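Putative methylthioribose-1-phosphate isomerase (Pyrococcus horikoshii OT3, PDB 6A34) probably interconverts 5-methylthioribose 1-phosphate and 5-methylthioribulose 1-phosphate, an aldose-ketose isomerisation in the methionine salvage pathway. Local coordinates at residues 242-247 with 275-280; 259-264 with 324-329; 145-150 with 172-177; 296-301 with 317-322; 52-57 with 98-103. All coordinates share one frame; numbering follows the deposited sequence.

Contact 1. Residues 242-247 with 275-280; sequences IIVGAD and FFAVAP
Neighbouring parallel strands of the Rossmann-like sheet meet where Ile242, Ile243 and Val244 pair with Phe275, Phe276 and Ala277; the axes of these short strand segments approach to 4.7 Å and lie 23° from parallel. Three backbone bonds fix the register. Phe276 N donates to Ile242 O, Val244 N donates to Phe276 O at 2.8 Å, and Val278 N to Val244 O. The last is the most bent, with 141° at the hydrogen, and beyond it the strands part: water 1 accepts from Ala246 N and donates to Val278 O, bridging the 3.8 Å between them.

Side chains alternate between the two faces. On one, Phe275 has CG anti to its backbone N (chi1 178°), which lays the ring beside strand 241-244; Ile242 CG2 sits 3.6 Å from Phe275 CD1, and Val244 CG2 lies 4.1 Å from Phe275 CZ at the ring's far end. The connection between the strands runs through strands 248-250 and 255-258 of the smaller sheet and then through helix 261-270, whose Ala265 and Ala268 pack on Phe275. On the other face Ile243 CD1 meets Val278 CG1 at 3.7 Å, where both residues also touch Val180 of helix 180-189. Farther along, Ala246 CB and Ala279 CB approach to 4.2 Å, and next comes Asp247, the predicted proton donor, whose side chain touches Asn257 rather than segment 275-280.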
# COMPACT_ATOMS: atom_id res chain seq x y z
N ILE A 242 -12.78 13.23 1.95
CA ILE A 242 -11.78 12.66 1.08
C ILE A 242 -11.89 13.36 -0.28
O ILE A 242 -12.94 13.56 -0.77
CB ILE A 242 -11.98 11.14 0.96
CG1 ILE A 242 -11.77 10.43 2.29
CG2 ILE A 242 -11.10 10.59 -0.13
CD1 ILE A 242 -12.43 9.06 2.37
N ILE A 243 -10.76 13.77 -0.86
CA ILE A 243 -10.77 14.39 -2.14
C ILE A 243 -9.70 13.70 -2.98
O ILE A 243 -8.58 13.48 -2.50
CB ILE A 243 -10.60 15.93 -2.09
CG1 ILE A 243 -10.72 16.53 -3.49
CG2 ILE A 243 -9.33 16.37 -1.43
CD1 ILE A 243 -10.88 18.03 -3.52
N VAL A 244 -10.08 13.35 -4.20
CA VAL A 244 -9.19 12.74 -5.14
C VAL A 244 -9.29 13.46 -6.49
O VAL A 244 -10.25 14.16 -6.76
CB VAL A 244 -9.48 11.24 -5.31
CG1 VAL A 244 -9.30 10.50 -3.99
CG2 VAL A 244 -10.85 11.03 -5.92
N GLY A 245 -8.26 13.29 -7.31
CA GLY A 245 -8.31 13.75 -8.69
C GLY A 245 -8.99 12.71 -9.56
O GLY A 245 -9.57 11.76 -9.05
N ALA A 246 -8.92 12.88 -10.88
CA ALA A 246 -9.49 11.93 -11.84
C ALA A 246 -8.63 11.90 -13.09
O ALA A 246 -8.32 12.95 -13.63
CB ALA A 246 -10.91 12.31 -12.18
N ASP A 247 -8.27 10.70 -13.56
CA ASP A 247 -7.62 10.59 -14.85
C ASP A 247 -8.68 10.73 -15.95
O ASP A 247 -8.42 11.33 -16.97
CB ASP A 247 -6.70 9.37 -14.91
CG ASP A 247 -5.55 9.59 -13.93
OD1 ASP A 247 -4.62 10.37 -14.27
OD2 ASP A 247 -5.63 9.07 -12.79
N PHE A 275 -16.97 12.32 -0.16
CA PHE A 275 -15.98 11.84 -1.08
C PHE A 275 -16.13 12.58 -2.41
O PHE A 275 -17.15 12.41 -3.11
CB PHE A 275 -16.18 10.33 -1.25
CG PHE A 275 -15.24 9.67 -2.22
CD1 PHE A 275 -14.02 9.21 -1.80
CD2 PHE A 275 -15.57 9.55 -3.54
CE1 PHE A 275 -13.15 8.60 -2.69
CE2 PHE A 275 -14.70 8.94 -4.43
CZ PHE A 275 -13.49 8.48 -4.01
N PHE A 276 -15.12 13.37 -2.76
CA PHE A 276 -15.15 14.20 -3.97
C PHE A 276 -14.02 13.87 -4.93
O PHE A 276 -12.89 13.60 -4.51
CB PHE A 276 -15.01 15.67 -3.61
CG PHE A 276 -16.17 16.26 -2.84
CD1 PHE A 276 -16.22 16.18 -1.46
CD2 PHE A 276 -17.17 16.94 -3.51
CE1 PHE A 276 -17.28 16.74 -0.76
CE2 PHE A 276 -18.22 17.50 -2.81
CZ PHE A 276 -18.27 17.42 -1.44
N ALA A 277 -14.33 13.94 -6.22
CA ALA A 277 -13.38 14.02 -7.30
C ALA A 277 -13.29 15.48 -7.73
O ALA A 277 -14.29 16.20 -7.68
CB ALA A 277 -13.85 13.15 -8.46
N VAL A 278 -12.10 15.91 -8.15
CA VAL A 278 -11.87 17.23 -8.66
C VAL A 278 -11.08 17.07 -9.96
O VAL A 278 -10.07 16.34 -9.98
CB VAL A 278 -11.13 18.14 -7.65
CG1 VAL A 278 -9.89 17.48 -7.05
CG2 VAL A 278 -10.77 19.49 -8.25
N ALA A 279 -11.59 17.69 -11.04
CA ALA A 279 -10.94 17.71 -12.35
C ALA A 279 -11.52 18.82 -13.23
O ALA A 279 -12.66 19.22 -13.01
CB ALA A 279 -11.12 16.40 -13.03
N PRO A 280 -10.76 19.32 -14.24
CA PRO A 280 -11.29 20.28 -15.20
C PRO A 280 -12.24 19.60 -16.19
O PRO A 280 -12.18 18.38 -16.32
CB PRO A 280 -10.03 20.83 -15.89
CG PRO A 280 -9.03 19.70 -15.79
CD PRO A 280 -9.37 18.93 -14.54
O HOH W 1 -7.66 15.83 -11.21

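Contact 2. Residues 259-264 with 324-329; sequences IGTYML and DVTPHK
Asp324 brings its carboxylate to the start of helix 261-270, where Gly260 N and Tyr262 N both face it. Gly260 N donates to Asp324 OD2 at 2.9 Å, meeting that oxygen from above the carboxylate plane, 52° out of it. Tyr262 N makes a weak, forked pair of bonds, 3.2 Å to Asp324 OD1 and 3.3 Å to Asp324 OD2, so OD2 takes one sound bond and shares a weak one. With Asp324 CG between its own backbone N and carbonyl carbon (chi1 58°), the group turns onto these amides, where the helix dipole would probably steady its negative charge. Gly260 is the N-cap residue, and its positive phi of 111° would press a side chain against the preceding carbonyl oxygen.

Thr261 OG1 is engaged by Lys258 O and by Asn257 ND2, Asn257 and Lys258 being predicted substrate-binding residues. Tyr262 OH bonds to His271 NE2 of the second subunit, and Val325 O accepts from Gln235 NE2 of that subunit. The remaining touches are nonpolar or mixed: Ile259 CD1 rests 3.8 Å from Asp324 CB, crossing it at about a right angle, while Pro327 CD approaches Tyr262 CE1 obliquely at 3.8 Å. Thus edge strand 323-326 of the small mixed sheet, paired antiparallel with strand 255-258, lies against the first turn of helix 261-270, and the second subunit packs Phe232 on Ile259 and Asp324.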
# COMPACT_ATOMS: atom_id res chain seq x y z
N ILE A 259 -4.85 3.65 -8.94
CA ILE A 259 -5.22 2.45 -8.22
C ILE A 259 -5.27 2.74 -6.71
O ILE A 259 -4.39 3.38 -6.12
CB ILE A 259 -4.25 1.30 -8.56
CG1 ILE A 259 -4.76 -0.04 -8.06
CG2 ILE A 259 -2.86 1.61 -8.03
CD1 ILE A 259 -5.92 -0.59 -8.86
N GLY A 260 -6.37 2.30 -6.11
CA GLY A 260 -6.65 2.59 -4.70
C GLY A 260 -7.81 3.54 -4.48
O GLY A 260 -8.33 3.61 -3.39
N THR A 261 -8.19 4.29 -5.52
CA THR A 261 -9.25 5.28 -5.43
C THR A 261 -10.57 4.58 -5.11
O THR A 261 -11.32 5.02 -4.23
CB THR A 261 -9.32 6.15 -6.69
OG1 THR A 261 -8.08 6.84 -6.83
CG2 THR A 261 -10.43 7.17 -6.63
N TYR A 262 -10.84 3.48 -5.82
CA TYR A 262 -12.03 2.68 -5.63
C TYR A 262 -12.10 2.19 -4.19
O TYR A 262 -13.16 2.25 -3.58
CB TYR A 262 -12.14 1.54 -6.66
CG TYR A 262 -13.27 0.58 -6.37
CD1 TYR A 262 -14.58 1.02 -6.34
CD2 TYR A 262 -13.03 -0.76 -6.10
CE1 TYR A 262 -15.63 0.17 -6.03
CE2 TYR A 262 -14.07 -1.63 -5.80
CZ TYR A 262 -15.37 -1.17 -5.76
OH TYR A 262 -16.40 -2.03 -5.48
N MET A 263 -10.97 1.75 -3.65
CA MET A 263 -10.86 1.29 -2.24
C MET A 263 -11.34 2.39 -1.28
O MET A 263 -12.13 2.12 -0.35
CB MET A 263 -9.42 0.91 -1.88
CG MET A 263 -9.25 0.58 -0.37
SD MET A 263 -8.42 1.93 0.54
CE MET A 263 -6.79 1.61 -0.12
N LEU A 264 -10.83 3.60 -1.49
CA LEU A 264 -11.18 4.82 -0.71
C LEU A 264 -12.68 5.15 -0.84
O LEU A 264 -13.31 5.56 0.11
CB LEU A 264 -10.36 6.01 -1.23
CG LEU A 264 -8.88 6.00 -0.89
CD1 LEU A 264 -8.22 7.27 -1.42
CD2 LEU A 264 -8.67 5.84 0.61
N ASP A 324 -7.92 2.25 -11.26
CA ASP A 324 -9.17 1.58 -11.09
C ASP A 324 -10.30 2.53 -11.52
O ASP A 324 -10.07 3.69 -11.90
CB ASP A 324 -9.30 1.00 -9.68
CG ASP A 324 -9.18 1.96 -8.51
OD1 ASP A 324 -9.50 3.16 -8.69
OD2 ASP A 324 -8.83 1.47 -7.40
N VAL A 325 -11.52 2.00 -11.48
CA VAL A 325 -12.72 2.71 -11.85
C VAL A 325 -13.68 2.71 -10.67
O VAL A 325 -13.98 1.68 -10.13
CB VAL A 325 -13.38 2.12 -13.11
CG1 VAL A 325 -14.66 2.85 -13.45
CG2 VAL A 325 -12.44 2.18 -14.30
N THR A 326 -14.15 3.90 -10.30
CA THR A 326 -15.01 4.11 -9.19
C THR A 326 -16.41 4.42 -9.72
O THR A 326 -16.56 5.40 -10.47
CB THR A 326 -14.46 5.29 -8.35
OG1 THR A 326 -13.19 4.90 -7.79
CG2 THR A 326 -15.43 5.73 -7.28
N PRO A 327 -17.45 3.60 -9.39
CA PRO A 327 -18.83 3.89 -9.77
C PRO A 327 -19.32 5.23 -9.16
O PRO A 327 -18.95 5.56 -8.01
CB PRO A 327 -19.64 2.69 -9.22
CG PRO A 327 -18.61 1.55 -9.09
CD PRO A 327 -17.34 2.30 -8.70
N HIS A 328 -20.14 5.97 -9.94
CA HIS A 328 -20.54 7.35 -9.62
C HIS A 328 -21.28 7.45 -8.28
O HIS A 328 -21.20 8.47 -7.66
CB HIS A 328 -21.38 7.98 -10.74
CG HIS A 328 -22.64 7.24 -11.03
ND1 HIS A 328 -23.81 7.45 -10.29
CD2 HIS A 328 -22.91 6.30 -11.95
CE1 HIS A 328 -24.74 6.63 -10.75
NE2 HIS A 328 -24.21 5.91 -11.77
N LYS A 329 -21.96 6.39 -7.85
CA LYS A 329 -22.79 6.42 -6.67
C LYS A 329 -22.00 6.69 -5.37
O LYS A 329 -22.58 7.15 -4.34
CB LYS A 329 -23.57 5.11 -6.56
CG LYS A 329 -22.75 3.87 -6.24
CD LYS A 329 -23.61 2.66 -5.89
CE LYS A 329 -22.80 1.43 -5.52
NZ LYS A 329 -23.63 0.40 -4.86

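Contact 3. Residues 145-150 with 172-177; sequences EANLRM and LATVHL
Asn147 ND2 donates to His176 O at 2.9 Å with 155° at the hydrogen, tying the long helix 125-157 to the loop between strand 161-165 and helix 180-189. That loop is a beta-to-alpha connection of the Rossmann-like sheet, and the bond gives it a side-chain anchor where no backbone pairing to the helix is made within the two segments. The amide does not meet its acceptor squarely: His176 O is slightly tilted from the Asn147 amide plane, and the donor is tilted 24° from the carbonyl plane. With chi1 -65° setting Asn147 CG anti to its own carbonyl carbon, the side chain extends from the helix toward the loop.

Thr174 comes tip to tip with the same amide, Asn147 ND2 standing 3.4 Å from Thr174 CB. No hydrogen bond joins ND2 to the threonine hydroxyl; Thr174 OG1 instead pairs with Ser171 O, within the loop. Helix 125-157 makes a second bond to the loop, Asp143 OD2 accepting from Val175 N. The imidazole of His176 turns away from the helix segment, with NE2 bonded to Leu13 O. Leu177, at a positive phi, returns toward the helix beside Leu10 of helix 7-10, which also touches Leu148. Here the two leucines cross obliquely, Leu177 CD1 lying 3.7 Å from both Leu148 CG and Leu148 CD2.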
# COMPACT_ATOMS: atom_id res chain seq x y z
N GLU A 145 -5.51 28.80 -14.65
CA GLU A 145 -6.72 29.50 -14.22
C GLU A 145 -7.86 28.49 -13.98
O GLU A 145 -8.69 28.72 -13.13
CB GLU A 145 -7.04 30.72 -15.08
CG GLU A 145 -7.12 30.53 -16.57
CD GLU A 145 -6.91 31.81 -17.38
OE1 GLU A 145 -7.30 31.83 -18.55
OE2 GLU A 145 -6.32 32.78 -16.84
N ALA A 146 -7.82 27.35 -14.65
CA ALA A 146 -8.76 26.27 -14.37
C ALA A 146 -8.53 25.80 -12.93
O ALA A 146 -9.46 25.59 -12.18
CB ALA A 146 -8.59 25.15 -15.36
N ASN A 147 -7.27 25.70 -12.54
CA ASN A 147 -6.89 25.20 -11.23
C ASN A 147 -7.32 26.20 -10.15
O ASN A 147 -7.81 25.80 -9.08
CB ASN A 147 -5.41 24.86 -11.15
CG ASN A 147 -5.07 23.70 -12.07
OD1 ASN A 147 -5.96 22.93 -12.44
ND2 ASN A 147 -3.80 23.58 -12.41
N LEU A 148 -7.18 27.49 -10.45
CA LEU A 148 -7.57 28.51 -9.50
C LEU A 148 -9.07 28.39 -9.18
O LEU A 148 -9.47 28.43 -8.03
CB LEU A 148 -7.25 29.88 -10.08
CG LEU A 148 -5.89 30.44 -9.72
CD1 LEU A 148 -5.64 31.73 -10.49
CD2 LEU A 148 -5.79 30.67 -8.22
N ARG A 149 -9.89 28.24 -10.22
CA ARG A 149 -11.33 28.11 -10.07
C ARG A 149 -11.67 26.83 -9.28
O ARG A 149 -12.45 26.89 -8.32
CB ARG A 149 -12.00 28.11 -11.44
CG ARG A 149 -11.99 29.47 -12.15
CD ARG A 149 -12.77 29.50 -13.44
NE ARG A 149 -12.44 28.44 -14.40
CZ ARG A 149 -11.61 28.59 -15.43
NH1 ARG A 149 -10.85 29.67 -15.51
NH2 ARG A 149 -11.56 27.66 -16.38
N MET A 150 -11.10 25.69 -9.69
CA MET A 150 -11.35 24.41 -9.00
C MET A 150 -11.09 24.57 -7.50
O MET A 150 -11.85 24.08 -6.70
CB MET A 150 -10.42 23.31 -9.51
CG MET A 150 -11.00 22.44 -10.58
SD MET A 150 -9.67 21.36 -11.20
CE MET A 150 -9.12 22.24 -12.66
N LEU A 172 2.77 19.85 -8.95
CA LEU A 172 3.67 19.09 -9.82
C LEU A 172 2.92 18.34 -10.94
O LEU A 172 3.52 18.00 -11.94
CB LEU A 172 4.45 18.10 -8.96
CG LEU A 172 5.33 18.74 -7.89
CD1 LEU A 172 5.90 17.65 -6.99
CD2 LEU A 172 6.45 19.55 -8.52
N ALA A 173 1.62 18.05 -10.76
CA ALA A 173 0.83 17.29 -11.77
C ALA A 173 0.16 18.24 -12.80
O ALA A 173 -0.57 17.80 -13.69
CB ALA A 173 -0.23 16.46 -11.08
N THR A 174 0.38 19.54 -12.63
CA THR A 174 -0.20 20.56 -13.45
C THR A 174 0.87 21.62 -13.76
O THR A 174 2.03 21.50 -13.34
CB THR A 174 -1.39 21.18 -12.72
OG1 THR A 174 -0.91 21.87 -11.57
CG2 THR A 174 -2.39 20.13 -12.29
N VAL A 175 0.44 22.69 -14.44
CA VAL A 175 1.29 23.82 -14.71
C VAL A 175 1.51 24.55 -13.39
O VAL A 175 2.64 24.92 -13.10
CB VAL A 175 0.69 24.73 -15.79
CG1 VAL A 175 1.55 25.97 -16.01
CG2 VAL A 175 0.48 23.96 -17.07
N HIS A 176 0.45 24.71 -12.60
CA HIS A 176 0.59 25.34 -11.26
C HIS A 176 -0.61 24.99 -10.37
O HIS A 176 -1.71 24.89 -10.85
CB HIS A 176 0.84 26.87 -11.44
CG HIS A 176 1.78 27.48 -10.45
ND1 HIS A 176 1.71 28.82 -10.09
CD2 HIS A 176 2.79 26.92 -9.70
CE1 HIS A 176 2.64 29.07 -9.17
NE2 HIS A 176 3.33 27.91 -8.91
N LEU A 177 -0.35 24.78 -9.07
CA LEU A 177 -1.33 24.75 -7.97
C LEU A 177 -1.92 23.34 -7.74
O LEU A 177 -2.09 22.90 -6.56
CB LEU A 177 -2.46 25.76 -8.23
CG LEU A 177 -2.03 27.20 -8.42
CD1 LEU A 177 -3.24 28.09 -8.64
CD2 LEU A 177 -1.22 27.69 -7.24

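Contact 4. Residues 296-301 with 317-322; sequences IEERSP and PVYNPA
Glu297 O and Asn320 O accept the two backbone hydrogen bonds that join these irregular segments, from Ala322 N and Arg299 N respectively, each 3.0 Å long. They flank a single bridge between Glu298 and Pro321. A third bond uses a side chain: Asn320 ND2 donates to Ser300 O at 3.1 Å from above the carbonyl plane, and the same nitrogen also bonds Glu303 OE1.

The charged grip lies within one segment. Arg299 NE and NH1 both hold Glu297 OE2, NE at 2.7 Å, with that oxygen in the guanidinium plane, while Ala322 CB sits over one guanidinium face, 3.8 Å above it. An alanine at Arg299 would probably leave the Glu297 carboxylate without its mate and the methyl of Ala322 without its flat cover.

Among the other side-chain contacts, the Glu298 carboxylate stands at the edge of the Tyr319 ring, CD 3.5 Å from CE1, their planes 78° apart. Pro301 CB packs on Val318 CB at 3.8 Å. Together the segments lead into helix 302-305 and strand 323-326, with Val304 against Val318, and Phe232 of the second subunit against Tyr319 and Pro321.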
# COMPACT_ATOMS: atom_id res chain seq x y z
N ILE A 296 -8.60 -0.88 -19.08
CA ILE A 296 -7.67 -0.95 -17.94
C ILE A 296 -6.24 -1.17 -18.45
O ILE A 296 -5.94 -2.16 -19.08
CB ILE A 296 -8.07 -2.03 -16.91
CG1 ILE A 296 -9.55 -1.98 -16.51
CG2 ILE A 296 -7.18 -1.90 -15.69
CD1 ILE A 296 -9.99 -0.68 -15.83
N GLU A 297 -5.38 -0.21 -18.13
CA GLU A 297 -3.97 -0.26 -18.38
C GLU A 297 -3.23 -1.00 -17.24
O GLU A 297 -3.41 -0.72 -16.06
CB GLU A 297 -3.49 1.18 -18.50
CG GLU A 297 -2.07 1.34 -19.04
CD GLU A 297 -1.55 2.75 -18.90
OE1 GLU A 297 -2.40 3.69 -18.92
OE2 GLU A 297 -0.33 2.92 -18.75
N GLU A 298 -2.40 -1.97 -17.60
CA GLU A 298 -1.49 -2.61 -16.68
C GLU A 298 -0.08 -2.13 -16.99
O GLU A 298 0.27 -1.95 -18.14
CB GLU A 298 -1.53 -4.13 -16.80
CG GLU A 298 -2.94 -4.67 -16.69
CD GLU A 298 -3.07 -6.17 -16.94
OE1 GLU A 298 -4.16 -6.58 -17.43
OE2 GLU A 298 -2.11 -6.91 -16.61
N ARG A 299 0.74 -1.94 -15.96
CA ARG A 299 2.10 -1.50 -16.17
C ARG A 299 3.06 -2.60 -15.72
O ARG A 299 2.62 -3.66 -15.29
CB ARG A 299 2.33 -0.16 -15.47
CG ARG A 299 1.51 0.94 -16.11
CD ARG A 299 1.79 2.30 -15.54
NE ARG A 299 1.11 3.22 -16.44
CZ ARG A 299 0.81 4.49 -16.16
NH1 ARG A 299 0.11 5.18 -17.05
NH2 ARG A 299 1.18 5.04 -15.01
N SER A 300 4.36 -2.33 -15.88
CA SER A 300 5.39 -3.31 -15.72
C SER A 300 5.29 -3.93 -14.33
O SER A 300 5.06 -3.24 -13.33
CB SER A 300 6.76 -2.71 -15.91
OG SER A 300 7.74 -3.58 -15.35
N PRO A 301 5.50 -5.25 -14.24
CA PRO A 301 5.52 -5.92 -12.94
C PRO A 301 6.65 -5.40 -12.03
O PRO A 301 6.58 -5.54 -10.80
CB PRO A 301 5.63 -7.40 -13.34
CG PRO A 301 6.33 -7.38 -14.68
CD PRO A 301 5.76 -6.15 -15.38
N PRO A 317 4.74 -13.90 -10.31
CA PRO A 317 3.80 -13.15 -11.14
C PRO A 317 3.17 -11.98 -10.34
O PRO A 317 2.95 -12.10 -9.16
CB PRO A 317 2.75 -14.20 -11.54
CG PRO A 317 3.38 -15.56 -11.22
CD PRO A 317 4.35 -15.30 -10.09
N VAL A 318 2.89 -10.87 -11.02
CA VAL A 318 2.33 -9.68 -10.45
C VAL A 318 1.09 -9.29 -11.26
O VAL A 318 1.01 -9.58 -12.44
CB VAL A 318 3.37 -8.55 -10.53
CG1 VAL A 318 2.74 -7.17 -10.37
CG2 VAL A 318 4.50 -8.76 -9.55
N TYR A 319 0.18 -8.56 -10.63
CA TYR A 319 -0.84 -7.85 -11.37
C TYR A 319 -0.78 -6.38 -10.97
O TYR A 319 -0.86 -6.07 -9.80
CB TYR A 319 -2.21 -8.47 -11.08
CG TYR A 319 -3.35 -7.85 -11.82
CD1 TYR A 319 -3.35 -7.76 -13.21
CD2 TYR A 319 -4.45 -7.38 -11.14
CE1 TYR A 319 -4.43 -7.21 -13.89
CE2 TYR A 319 -5.52 -6.81 -11.81
CZ TYR A 319 -5.52 -6.75 -13.19
OH TYR A 319 -6.59 -6.20 -13.81
N ASN A 320 -0.55 -5.52 -11.95
CA ASN A 320 -0.28 -4.13 -11.71
C ASN A 320 -1.24 -3.25 -12.52
O ASN A 320 -0.82 -2.52 -13.42
CB ASN A 320 1.17 -3.78 -12.05
CG ASN A 320 1.46 -2.34 -11.67
OD1 ASN A 320 0.74 -1.77 -10.88
ND2 ASN A 320 2.52 -1.76 -12.22
N PRO A 321 -2.55 -3.21 -12.21
CA PRO A 321 -3.41 -2.21 -12.84
C PRO A 321 -3.00 -0.81 -12.36
O PRO A 321 -2.91 -0.59 -11.18
CB PRO A 321 -4.80 -2.63 -12.35
CG PRO A 321 -4.51 -3.24 -11.00
CD PRO A 321 -3.24 -4.04 -11.22
N ALA A 322 -2.74 0.11 -13.29
CA ALA A 322 -2.35 1.46 -12.97
C ALA A 322 -3.52 2.28 -12.38
O ALA A 322 -3.29 3.15 -11.50
CB ALA A 322 -1.84 2.13 -14.21

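Contact 5. Residues 52-57 with 98-103; sequences KNMTVR and NTRPTA
Bends at chi2 (133°) and chi3 (96°) bring one face of the Arg100 guanidinium against Met54, whose own chain runs extended beyond CG. Met54 CG lies over that face, 3.4 Å above its plane and offset toward the rim, with Met54 CG 3.5 Å from Arg100 NH1. Farther along the thioether, Met54 CE stands 4.0 Å from Arg100 NE, so the methionine follows the guanidinium obliquely. At the edge, in the plane of the group, Val56 O receives a weak bond from Arg100 NH2, long at 3.5 Å but nearly straight at 165°. Ile51 O is a second weak acceptor for NH2.

After Lys52 ends helix 44-52, the chain loops to helix 59-76; residues 98-103 join helix 82-97 to helix 104-119. Met54 closes the first helix in a Schellman motif, its positive phi turning the chain toward Val56 and Arg57. Arg57 and Arg100 are both predicted to bind substrate; Arg57 NE and Arg100 NH1 lie 6.8 Å apart, two like charges that could attract the phosphate-bearing substrate. Arg57 NH1 bonds Gln29 OE1 and Arg57 NH2 bonds Asn168 OD1. A leucine in place of Arg100, lacking the charge, would probably leave Val56 O without this weak donor and Met54 without the flat group it lies over. Lys52 CG rests 3.5 Å from Thr99 O, while Thr99 OG1 bonds back to Leu96 O.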
# COMPACT_ATOMS: atom_id res chain seq x y z
N LYS A 52 10.12 12.57 -22.61
CA LYS A 52 10.36 11.11 -22.67
C LYS A 52 10.94 10.59 -21.34
O LYS A 52 10.56 9.52 -20.90
CB LYS A 52 11.36 10.75 -23.77
CG LYS A 52 10.78 10.46 -25.15
CD LYS A 52 11.66 9.51 -26.00
CE LYS A 52 13.15 9.70 -25.80
NZ LYS A 52 13.95 9.05 -26.86
N ASN A 53 11.92 11.33 -20.81
CA ASN A 53 12.58 11.23 -19.49
C ASN A 53 11.62 11.23 -18.29
O ASN A 53 12.04 10.86 -17.20
CB ASN A 53 13.41 12.50 -19.20
CG ASN A 53 14.89 12.24 -19.22
OD1 ASN A 53 15.30 11.11 -19.00
ND2 ASN A 53 15.69 13.26 -19.46
N MET A 54 10.43 11.82 -18.44
CA MET A 54 9.51 12.16 -17.33
C MET A 54 10.19 13.08 -16.29
O MET A 54 9.91 13.04 -15.07
CB MET A 54 8.96 10.88 -16.70
CG MET A 54 8.22 10.04 -17.76
SD MET A 54 7.41 8.53 -17.17
CE MET A 54 7.07 7.72 -18.73
N THR A 55 11.06 13.98 -16.79
CA THR A 55 11.57 15.14 -16.04
C THR A 55 10.38 16.05 -15.68
O THR A 55 10.27 16.60 -14.58
CB THR A 55 12.64 15.88 -16.85
OG1 THR A 55 13.79 15.03 -16.99
CG2 THR A 55 13.07 17.19 -16.23
N VAL A 56 9.47 16.18 -16.64
CA VAL A 56 8.16 16.71 -16.42
C VAL A 56 7.17 15.55 -16.48
O VAL A 56 7.37 14.60 -17.25
CB VAL A 56 7.80 17.80 -17.46
CG1 VAL A 56 7.99 17.34 -18.90
CG2 VAL A 56 6.38 18.28 -17.27
N ARG A 57 6.11 15.65 -15.68
CA ARG A 57 4.97 14.72 -15.71
C ARG A 57 3.71 15.50 -15.34
O ARG A 57 3.80 16.69 -15.03
CB ARG A 57 5.19 13.55 -14.75
CG ARG A 57 5.51 13.97 -13.33
CD ARG A 57 4.91 13.00 -12.32
NE ARG A 57 3.46 13.19 -12.14
CZ ARG A 57 2.91 13.98 -11.24
NH1 ARG A 57 3.62 14.99 -10.74
NH2 ARG A 57 1.68 13.74 -10.81
N ASN A 98 6.16 12.66 -30.84
CA ASN A 98 6.64 11.27 -30.69
C ASN A 98 7.52 11.13 -29.44
O ASN A 98 8.59 10.53 -29.48
CB ASN A 98 7.37 10.82 -31.96
CG ASN A 98 6.56 11.07 -33.22
OD1 ASN A 98 7.08 11.63 -34.19
ND2 ASN A 98 5.30 10.69 -33.22
N THR A 99 7.08 11.71 -28.33
CA THR A 99 7.77 11.53 -27.06
C THR A 99 6.99 10.48 -26.26
O THR A 99 7.52 9.42 -25.92
CB THR A 99 7.94 12.86 -26.32
OG1 THR A 99 6.70 13.57 -26.40
CG2 THR A 99 9.07 13.70 -26.87
N ARG A 100 5.73 10.81 -25.99
CA ARG A 100 4.72 9.91 -25.43
C ARG A 100 3.51 10.00 -26.35
O ARG A 100 2.62 10.82 -26.11
CB ARG A 100 4.42 10.28 -23.97
CG ARG A 100 5.40 9.68 -22.96
CD ARG A 100 5.91 10.67 -21.93
NE ARG A 100 5.19 10.65 -20.66
CZ ARG A 100 5.44 11.44 -19.62
NH1 ARG A 100 4.97 11.11 -18.42
NH2 ARG A 100 6.16 12.55 -19.76
N PRO A 101 3.49 9.21 -27.45
CA PRO A 101 2.36 9.16 -28.40
C PRO A 101 0.93 8.90 -27.88
O PRO A 101 -0.02 8.97 -28.67
CB PRO A 101 2.72 7.97 -29.30
CG PRO A 101 4.23 7.96 -29.30
CD PRO A 101 4.61 8.37 -27.89
N THR A 102 0.78 8.61 -26.58
CA THR A 102 -0.49 8.22 -25.94
C THR A 102 -1.06 9.38 -25.08
O THR A 102 -2.28 9.64 -25.15
CB THR A 102 -0.32 6.91 -25.16
OG1 THR A 102 -0.72 7.15 -23.82
CG2 THR A 102 1.10 6.37 -25.17
N ALA A 103 -0.19 10.04 -24.28
CA ALA A 103 -0.51 11.21 -23.38
C ALA A 103 -1.36 12.27 -24.12
O ALA A 103 -0.92 12.84 -25.12
CB ALA A 103 0.77 11.81 -22.84

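How the contacts relate
Contact 1 packs against the helix that opens in contact 2: their centres are 11 Å apart, and Val244 CG2 touches Thr261 CG2 at 3.9 Å. Contact 4 is nested in the loop closed by contact 2 and joins it through a probable hydrogen bond, Ile259 N to Ala322 O at 3.0 Å; both face the second subunit. Met150 links contact 3 to contact 1, its SD 3.7 Å from Val278 CG2, and contact 3 meets contact 5 where Ala173 packs on Arg57. Predicted site residues are spread over the set: Asp247 in contact 1, Arg57 and Arg100 in contact 5, Lys258 close to Arg299 of contact 4. Contacts 4 and 5 come no closer than about 6 Å between nearest atoms.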